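Local coordinates for protein nitrite oxidoreductase subunit A (Kuenenia stuttgartiensis, PDB 7B04) that belongs to the molybdopterin oxidoreductase family, is related to the NarG subunit, and carries a molybdenum atom, two MD1 molecules and an iron/sulfur cluster, at residues Val585-Phe590 with Lys601-Lys606; Pro592-Tyr597 with Asn757-Ile762; Trp1023-Lys1028 with Ser1049-Gly1054. One frame throughout, in Å; residues are numbered along the deposited sequence.

Contact 1: Val585-Phe590 with Lys601-Lys606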
# COMPACT_ATOMS: atom_id res chain seq x y z
N VAL B 585 21.93 15.42 -20.07
CA VAL B 585 21.26 14.74 -21.18
C VAL B 585 21.51 15.39 -22.54
O VAL B 585 21.35 14.71 -23.57
CB VAL B 585 19.75 14.63 -20.92
CG1 VAL B 585 19.47 13.85 -19.65
CG2 VAL B 585 19.12 16.02 -20.86
N ALA B 586 21.89 16.66 -22.58
CA ALA B 586 22.05 17.38 -23.84
C ALA B 586 23.47 17.91 -24.00
O ALA B 586 23.68 18.93 -24.67
CB ALA B 586 21.03 18.51 -23.96
N GLU B 587 24.44 17.24 -23.41
CA GLU B 587 25.83 17.59 -23.64
C GLU B 587 26.22 17.21 -25.06
O GLU B 587 25.75 16.21 -25.61
CB GLU B 587 26.74 16.87 -22.63
CG GLU B 587 28.00 17.62 -22.26
CD GLU B 587 29.11 16.70 -21.81
OE1 GLU B 587 29.40 15.71 -22.53
OE2 GLU B 587 29.70 16.94 -20.74
N ASP B 588 27.08 18.03 -25.68
CA ASP B 588 27.49 17.76 -27.05
C ASP B 588 28.24 16.44 -27.12
O ASP B 588 29.31 16.29 -26.52
CB ASP B 588 28.35 18.91 -27.58
CG ASP B 588 28.51 18.86 -29.09
OD1 ASP B 588 28.13 17.84 -29.70
OD2 ASP B 588 28.99 19.85 -29.68
N VAL B 589 27.67 15.48 -27.84
CA VAL B 589 28.26 14.15 -27.93
C VAL B 589 29.63 14.22 -28.59
O VAL B 589 30.58 13.54 -28.17
CB VAL B 589 27.31 13.20 -28.69
CG1 VAL B 589 27.99 11.88 -28.96
CG2 VAL B 589 26.05 12.99 -27.89
N PHE B 590 29.77 15.05 -29.62
CA PHE B 590 31.01 15.17 -30.35
C PHE B 590 31.95 16.18 -29.70
O PHE B 590 33.11 16.29 -30.11
CB PHE B 590 30.72 15.55 -31.81
CG PHE B 590 30.10 14.44 -32.61
CD1 PHE B 590 30.86 13.71 -33.51
CD2 PHE B 590 28.77 14.11 -32.45
CE1 PHE B 590 30.29 12.69 -34.25
CE2 PHE B 590 28.19 13.09 -33.18
CZ PHE B 590 28.95 12.38 -34.08
N LYS B 601 28.95 25.49 -16.54
CA LYS B 601 28.90 26.45 -17.63
C LYS B 601 30.01 26.23 -18.64
O LYS B 601 29.96 26.81 -19.73
CB LYS B 601 28.97 27.87 -17.08
CG LYS B 601 27.72 28.30 -16.33
CD LYS B 601 27.82 29.74 -15.86
CE LYS B 601 26.57 30.17 -15.11
NZ LYS B 601 26.65 31.58 -14.63
N ASP B 602 31.01 25.41 -18.31
CA ASP B 602 32.05 25.02 -19.26
C ASP B 602 31.64 23.85 -20.14
O ASP B 602 32.46 23.36 -20.91
CB ASP B 602 33.34 24.66 -18.50
CG ASP B 602 33.93 25.84 -17.76
OD1 ASP B 602 33.76 26.99 -18.23
OD2 ASP B 602 34.57 25.62 -16.71
N LEU B 603 30.39 23.40 -20.04
CA LEU B 603 29.91 22.27 -20.82
C LEU B 603 29.31 22.75 -22.13
O LEU B 603 28.63 23.78 -22.18
CB LEU B 603 28.86 21.48 -20.03
CG LEU B 603 29.30 20.81 -18.73
CD1 LEU B 603 28.10 20.22 -18.00
CD2 LEU B 603 30.35 19.75 -19.01
N ASN B 604 29.55 21.98 -23.19
CA ASN B 604 29.00 22.29 -24.51
C ASN B 604 27.63 21.63 -24.59
O ASN B 604 27.52 20.40 -24.62
CB ASN B 604 29.93 21.79 -25.61
CG ASN B 604 31.23 22.57 -25.67
OD1 ASN B 604 31.24 23.80 -25.57
ND2 ASN B 604 32.34 21.86 -25.82
N ILE B 605 26.58 22.44 -24.63
CA ILE B 605 25.21 21.96 -24.59
C ILE B 605 24.66 21.89 -26.01
O ILE B 605 24.40 22.93 -26.63
CB ILE B 605 24.33 22.85 -23.70
CG1 ILE B 605 24.91 22.89 -22.28
CG2 ILE B 605 22.90 22.34 -23.68
CD1 ILE B 605 25.06 21.52 -21.66
N LYS B 606 24.48 20.68 -26.51
CA LYS B 606 23.75 20.47 -27.76
C LYS B 606 23.21 19.05 -27.77
O LYS B 606 23.99 18.10 -27.91
CB LYS B 606 24.65 20.72 -28.97
CG LYS B 606 24.00 20.35 -30.29
CD LYS B 606 24.90 20.70 -31.47
CE LYS B 606 24.33 20.15 -32.76
NZ LYS B 606 25.15 20.56 -33.94

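Contact 2: Pro592-Tyr597 with Asn757-Ile762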
# COMPACT_ATOMS: atom_id res chain seq x y z
N PRO B 592 32.37 16.49 -25.87
CA PRO B 592 32.18 16.27 -24.43
C PRO B 592 33.36 16.82 -23.63
O PRO B 592 34.50 16.86 -24.08
CB PRO B 592 32.13 14.74 -24.32
CG PRO B 592 33.12 14.32 -25.34
CD PRO B 592 33.01 15.31 -26.49
N ASN B 593 33.06 17.28 -22.41
CA ASN B 593 34.10 17.79 -21.53
C ASN B 593 34.64 16.65 -20.67
O ASN B 593 33.89 16.00 -19.92
CB ASN B 593 33.60 18.93 -20.66
CG ASN B 593 34.71 19.70 -20.02
OD1 ASN B 593 35.89 19.43 -20.28
ND2 ASN B 593 34.36 20.69 -19.21
N LEU B 594 35.95 16.44 -20.74
CA LEU B 594 36.61 15.35 -20.03
C LEU B 594 37.46 15.88 -18.87
O LEU B 594 38.37 15.19 -18.39
CB LEU B 594 37.47 14.55 -21.00
CG LEU B 594 36.70 13.41 -21.69
CD1 LEU B 594 36.12 13.90 -23.01
CD2 LEU B 594 37.59 12.19 -21.90
N ASP B 595 37.18 17.10 -18.40
CA ASP B 595 37.83 17.67 -17.24
C ASP B 595 36.99 17.35 -16.01
O ASP B 595 35.82 17.76 -15.97
CB ASP B 595 37.98 19.17 -17.40
CG ASP B 595 38.85 19.79 -16.33
OD1 ASP B 595 39.90 19.22 -15.99
OD2 ASP B 595 38.47 20.87 -15.82
N PRO B 596 37.52 16.63 -15.02
CA PRO B 596 36.71 16.34 -13.82
C PRO B 596 36.25 17.58 -13.08
O PRO B 596 35.18 17.57 -12.46
CB PRO B 596 37.65 15.48 -12.96
CG PRO B 596 38.66 14.94 -13.93
CD PRO B 596 38.85 16.01 -14.95
N TYR B 597 37.04 18.65 -13.13
CA TYR B 597 36.81 19.87 -12.36
C TYR B 597 36.09 20.94 -13.18
O TYR B 597 36.34 22.14 -13.05
CB TYR B 597 38.14 20.37 -11.83
CG TYR B 597 38.92 19.19 -11.30
CD1 TYR B 597 38.34 18.32 -10.39
CD2 TYR B 597 40.20 18.89 -11.75
CE1 TYR B 597 39.01 17.21 -9.92
CE2 TYR B 597 40.89 17.79 -11.28
CZ TYR B 597 40.28 16.96 -10.36
OH TYR B 597 40.94 15.85 -9.88
N ASN B 757 31.98 9.99 -23.67
CA ASN B 757 30.70 10.46 -23.16
C ASN B 757 30.33 9.77 -21.85
O ASN B 757 29.46 10.28 -21.12
CB ASN B 757 29.60 10.24 -24.20
CG ASN B 757 29.45 11.43 -25.14
OD1 ASN B 757 28.75 12.39 -24.83
ND2 ASN B 757 30.12 11.36 -26.28
N TRP B 758 30.93 8.62 -21.55
CA TRP B 758 30.70 7.89 -20.31
C TRP B 758 32.00 7.72 -19.52
O TRP B 758 32.14 6.76 -18.76
CB TRP B 758 30.07 6.53 -20.60
CG TRP B 758 28.76 6.66 -21.31
CD1 TRP B 758 28.56 6.62 -22.65
CD2 TRP B 758 27.48 6.85 -20.71
NE1 TRP B 758 27.22 6.78 -22.93
CE2 TRP B 758 26.54 6.92 -21.75
CE3 TRP B 758 27.03 6.97 -19.39
CZ2 TRP B 758 25.18 7.10 -21.52
CZ3 TRP B 758 25.68 7.15 -19.16
CH2 TRP B 758 24.77 7.22 -20.22
N LYS B 759 32.94 8.64 -19.69
CA LYS B 759 34.27 8.49 -19.09
C LYS B 759 34.20 8.38 -17.57
O LYS B 759 34.71 7.43 -16.97
CB LYS B 759 35.17 9.66 -19.50
CG LYS B 759 36.56 9.62 -18.89
CD LYS B 759 37.26 8.31 -19.20
CE LYS B 759 37.55 8.19 -20.69
NZ LYS B 759 38.22 6.90 -21.01
N PHE B 760 33.56 9.36 -16.92
CA PHE B 760 33.51 9.37 -15.47
C PHE B 760 32.59 8.28 -14.92
O PHE B 760 32.77 7.86 -13.77
CB PHE B 760 33.10 10.75 -14.97
CG PHE B 760 34.00 11.85 -15.45
CD1 PHE B 760 35.24 12.05 -14.87
CD2 PHE B 760 33.62 12.67 -16.50
CE1 PHE B 760 36.07 13.05 -15.31
CE2 PHE B 760 34.45 13.68 -16.94
CZ PHE B 760 35.68 13.87 -16.35
N ALA B 761 31.62 7.82 -15.71
CA ALA B 761 30.81 6.69 -15.29
C ALA B 761 31.64 5.41 -15.25
O ALA B 761 31.55 4.63 -14.30
CB ALA B 761 29.61 6.53 -16.22
N ILE B 762 32.44 5.18 -16.29
CA ILE B 762 33.26 3.97 -16.35
C ILE B 762 34.31 3.97 -15.25
O ILE B 762 34.57 2.94 -14.62
CB ILE B 762 33.90 3.84 -17.74
CG1 ILE B 762 32.82 3.67 -18.81
CG2 ILE B 762 34.87 2.66 -17.78
CD1 ILE B 762 33.33 3.85 -20.21

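Contact 3: Trp1023-Lys1028 with Ser1049-Gly1054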
# COMPACT_ATOMS: atom_id res chain seq x y z
N TRP B 1023 0.70 -8.00 -11.87
CA TRP B 1023 1.52 -8.61 -12.92
C TRP B 1023 0.60 -9.34 -13.89
O TRP B 1023 -0.14 -10.25 -13.50
CB TRP B 1023 2.56 -9.55 -12.32
CG TRP B 1023 3.70 -8.83 -11.64
CD1 TRP B 1023 3.69 -7.54 -11.20
CD2 TRP B 1023 5.01 -9.34 -11.34
NE1 TRP B 1023 4.90 -7.22 -10.65
CE2 TRP B 1023 5.73 -8.30 -10.72
CE3 TRP B 1023 5.64 -10.58 -11.53
CZ2 TRP B 1023 7.04 -8.46 -10.28
CZ3 TRP B 1023 6.95 -10.73 -11.10
CH2 TRP B 1023 7.64 -9.67 -10.49
N ILE B 1024 0.67 -8.96 -15.17
CA ILE B 1024 -0.33 -9.38 -16.15
C ILE B 1024 -0.19 -10.86 -16.47
O ILE B 1024 0.86 -11.48 -16.31
CB ILE B 1024 -0.23 -8.53 -17.43
CG1 ILE B 1024 1.05 -8.86 -18.20
CG2 ILE B 1024 -0.27 -7.04 -17.09
CD1 ILE B 1024 1.09 -8.26 -19.59
N SER B 1025 -1.30 -11.44 -16.94
CA SER B 1025 -1.29 -12.81 -17.40
C SER B 1025 -0.51 -12.92 -18.70
O SER B 1025 -0.78 -12.19 -19.66
CB SER B 1025 -2.72 -13.32 -17.60
OG SER B 1025 -3.45 -13.27 -16.38
N SER B 1026 0.46 -13.82 -18.73
CA SER B 1026 1.25 -14.10 -19.92
C SER B 1026 0.89 -15.48 -20.45
O SER B 1026 0.05 -16.19 -19.88
CB SER B 1026 2.75 -13.99 -19.62
OG SER B 1026 3.17 -15.04 -18.76
N ASP B 1027 1.52 -15.86 -21.56
CA ASP B 1027 1.30 -17.19 -22.11
C ASP B 1027 1.66 -18.27 -21.10
O ASP B 1027 0.83 -19.12 -20.76
CB ASP B 1027 2.11 -17.37 -23.40
CG ASP B 1027 1.56 -16.55 -24.55
OD1 ASP B 1027 0.33 -16.33 -24.60
OD2 ASP B 1027 2.36 -16.12 -25.40
N LYS B 1028 2.89 -18.22 -20.57
CA LYS B 1028 3.38 -19.29 -19.70
C LYS B 1028 2.64 -19.35 -18.37
O LYS B 1028 2.46 -20.45 -17.83
CB LYS B 1028 4.88 -19.11 -19.47
CG LYS B 1028 5.70 -19.33 -20.72
CD LYS B 1028 7.17 -19.05 -20.48
CE LYS B 1028 7.95 -19.20 -21.76
NZ LYS B 1028 9.38 -18.84 -21.59
N SER B 1049 1.86 -14.26 -12.39
CA SER B 1049 0.75 -13.38 -12.74
C SER B 1049 -0.18 -13.24 -11.55
O SER B 1049 -0.36 -14.16 -10.75
CB SER B 1049 -0.04 -13.92 -13.94
OG SER B 1049 -1.37 -13.45 -13.89
N SER B 1050 -0.77 -12.05 -11.43
CA SER B 1050 -1.74 -11.76 -10.38
C SER B 1050 -3.16 -12.11 -10.79
O SER B 1050 -4.08 -11.92 -9.98
CB SER B 1050 -1.65 -10.28 -10.00
OG SER B 1050 -0.30 -9.85 -9.88
N PHE B 1051 -3.39 -12.52 -12.03
CA PHE B 1051 -4.70 -12.91 -12.52
C PHE B 1051 -4.63 -14.35 -13.02
O PHE B 1051 -3.55 -14.85 -13.37
CB PHE B 1051 -5.18 -12.03 -13.69
CG PHE B 1051 -4.97 -10.57 -13.47
CD1 PHE B 1051 -3.74 -10.00 -13.72
CD2 PHE B 1051 -6.01 -9.75 -13.05
CE1 PHE B 1051 -3.53 -8.65 -13.53
CE2 PHE B 1051 -5.80 -8.39 -12.86
CZ PHE B 1051 -4.56 -7.85 -13.10
N ARG B 1052 -5.79 -15.01 -13.07
CA ARG B 1052 -5.85 -16.30 -13.74
C ARG B 1052 -5.68 -16.12 -15.24
O ARG B 1052 -4.80 -16.72 -15.87
CB ARG B 1052 -7.17 -17.01 -13.42
CG ARG B 1052 -7.37 -17.31 -11.94
CD ARG B 1052 -8.72 -17.96 -11.69
NE ARG B 1052 -8.79 -19.31 -12.23
CZ ARG B 1052 -9.89 -20.05 -12.26
NH1 ARG B 1052 -11.03 -19.56 -11.78
NH2 ARG B 1052 -9.87 -21.27 -12.78
N TYR B 1053 -6.52 -15.28 -15.84
CA TYR B 1053 -6.40 -14.89 -17.23
C TYR B 1053 -6.58 -13.38 -17.35
O TYR B 1053 -7.26 -12.75 -16.53
CB TYR B 1053 -7.43 -15.59 -18.13
CG TYR B 1053 -7.61 -17.07 -17.89
CD1 TYR B 1053 -8.53 -17.53 -16.96
CD2 TYR B 1053 -6.87 -18.00 -18.61
CE1 TYR B 1053 -8.70 -18.88 -16.74
CE2 TYR B 1053 -7.04 -19.36 -18.39
CZ TYR B 1053 -7.96 -19.79 -17.45
OH TYR B 1053 -8.15 -21.13 -17.22
N GLY B 1054 -5.96 -12.81 -18.37
CA GLY B 1054 -6.16 -11.40 -18.67
C GLY B 1054 -5.51 -10.48 -17.65
O GLY B 1054 -4.82 -10.90 -16.72

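Contact 1: Val585-Phe590 with Lys601-Lys606
A single beta bridge joins Glu-587 to Ile-605 and draws together two parts of one loop of the molybdopterin oxidoreductase fold; the CA atoms of the pair stand 4.5 Å apart. Its evidence is two backbone bonds on the neighbouring residues. Asp-588 N donates to Asn-604 O at 2.6 Å, with an N-H...O angle of 159° and the donor slightly tilted from the carbonyl plane. Lys-606 N reaches Ala-586 O at 2.7 Å, but the angle of 119° makes this bond weak. CA-H groups add to the same carbonyls: Ile-605 CA lies 3.4 Å from Ala-586 O, while Glu-587 CA approaches Asn-604 O.

Side chains contribute mainly at their bases. Asp-588 CB meets Asn-604 CB at 3.8 Å, and Ala-586 CB touches Ile-605 CG2. The Glu-587 chain, extended beyond CG, crosses Leu-603 at about a right angle, bringing OE2 to CD2. The Lys-606 amine leads away to a salt bridge with Asp-259.

An Asx turn follows the bridge. The first torsion of Asp-588 sets CG anti to the backbone N (chi1 -165°). Its OD1 forms a salt bridge with Arg-608 and also accepts from Phe-590 N at 3.2 Å, the donor lying above the carboxylate plane.

Contact 2: Pro592-Tyr597 with Asn757-Ile762
The Phe-760 ring pushes the rim of its far end against the chain from Asn-593 to Pro-596, crossing the proline ring at about a right angle. Pro-596 CG sits 3.5 Å from Phe-760 CE1, near the plane of the aromatic ring, so this is contact at an edge and not a stack over a face. Beside it, the rim atom CZ comes within 3.6 Å of Leu-594 O, in an oblique approach. Asn-593 O lies in the ring plane, 3.8 Å from Phe-760 CE2. The CG atom of Phe-760, anti to the carbonyl carbon (chi1 -57°), starts the ring off from the first turn of helix 759-762 toward the loop, and the ring also touches Val-768 and Arg-772 of helix 767-774.

The touching parts of the two segments run almost the same way, 8° apart end to end. Before the phenylalanine, Leu-594 CD2 meets Lys-759 CG at 4.1 Å; the two side chains cross at about a right angle, and the lysine chain, bent at chi2 and chi3, also brings CE close to that methyl. At the start of the segments, Pro-592 CB approaches Asn-757 OD1, while the amide nitrogen of Asn-757 is bonded to Val-589 O.

An Asx turn shapes the loop itself: Asp-595 N donates to Asn-593 OD1 at 3.3 Å, from above the carbonyl plane. Between the segments there are no hydrogen bonds. The join therefore rests on apolar packing and on aromatic rim atoms near two backbone oxygens, and Arg-772, which hydrogen-bonds Asn-593 O and Asp-595 O, gives the loop polar bonds that the contact itself lacks.

Contact 3: Trp1023-Lys1028 with Ser1049-Gly1054
Backbones approach most closely where Trp-1023 passes Ser-1049, with CA atoms 4.8 Å apart, and neither segment is in a strand there. Ser-1050 N donates to Trp-1023 O at 2.8 Å, in the carbonyl plane and nearly straight at 170°. The return bond comes from a side chain: Trp-1023 N donates to Ser-1050 OG at 2.9 Å, bent to 138°. That hydroxyl is in place because OG lies beside its own backbone N, anti to the carbonyl carbon (chi1 -43°). One serine thus holds both the N-H and the C=O of Trp-1023. The carbonyl oxygen is bordered further by Ser-1049 CA, in a CA-H...O contact, and by Phe-1051 CD1, which meets it with the ring edge at 3.6 Å.

Farther along, Ser-1025 CB is directed toward the other segment, where the chain curves round it from Phe-1051 to Gly-1054. The hydroxyl OG of Ser-1025 donates to Gly-1054 O at 2.8 Å, the donor slightly tilted from the carbonyl plane, while Phe-1051 CB lies 3.4 Å from Ser-1025 OG. The curve is braced from within by Ser-1049 OG, which donates to Phe-1051 O at 2.6 Å along a lone pair.

Phe-1051 rests on Leu-1001 and Arg-1052 on Met-1002, both of strand 1001-1007, and Trp-1023 NE1 bonds to Ser-924 O. From the Trp-1023 side chain to a bound MD1 is about 6 Å. Two loops held together beside a six-stranded sheet, with Trp-1023 near MD1, are consistent with the C-terminal beta-barrel domain of molybdopterin oxidoreductases.

In the fold
Following the chain, helix 582-585 leads into a long loop that contact 1 closes on itself across ten intervening residues. Segment 592-597 lies inside that closure and pairs forward with 757-762, so contacts 1 and 2 cross; contact 2 spans 159 residues and fastens the loop to helix 759-762. The two touch directly, with centres 11 Å apart: Leu-603 packs on Asn-593, and Glu-587 OE1 lies 3.4 Å from Pro-592 CB. Contact 3 follows in series, its centre 44 Å from each of the others, and joins the chain just ahead of helix 1027-1033 to the loop before strand 1075-1076.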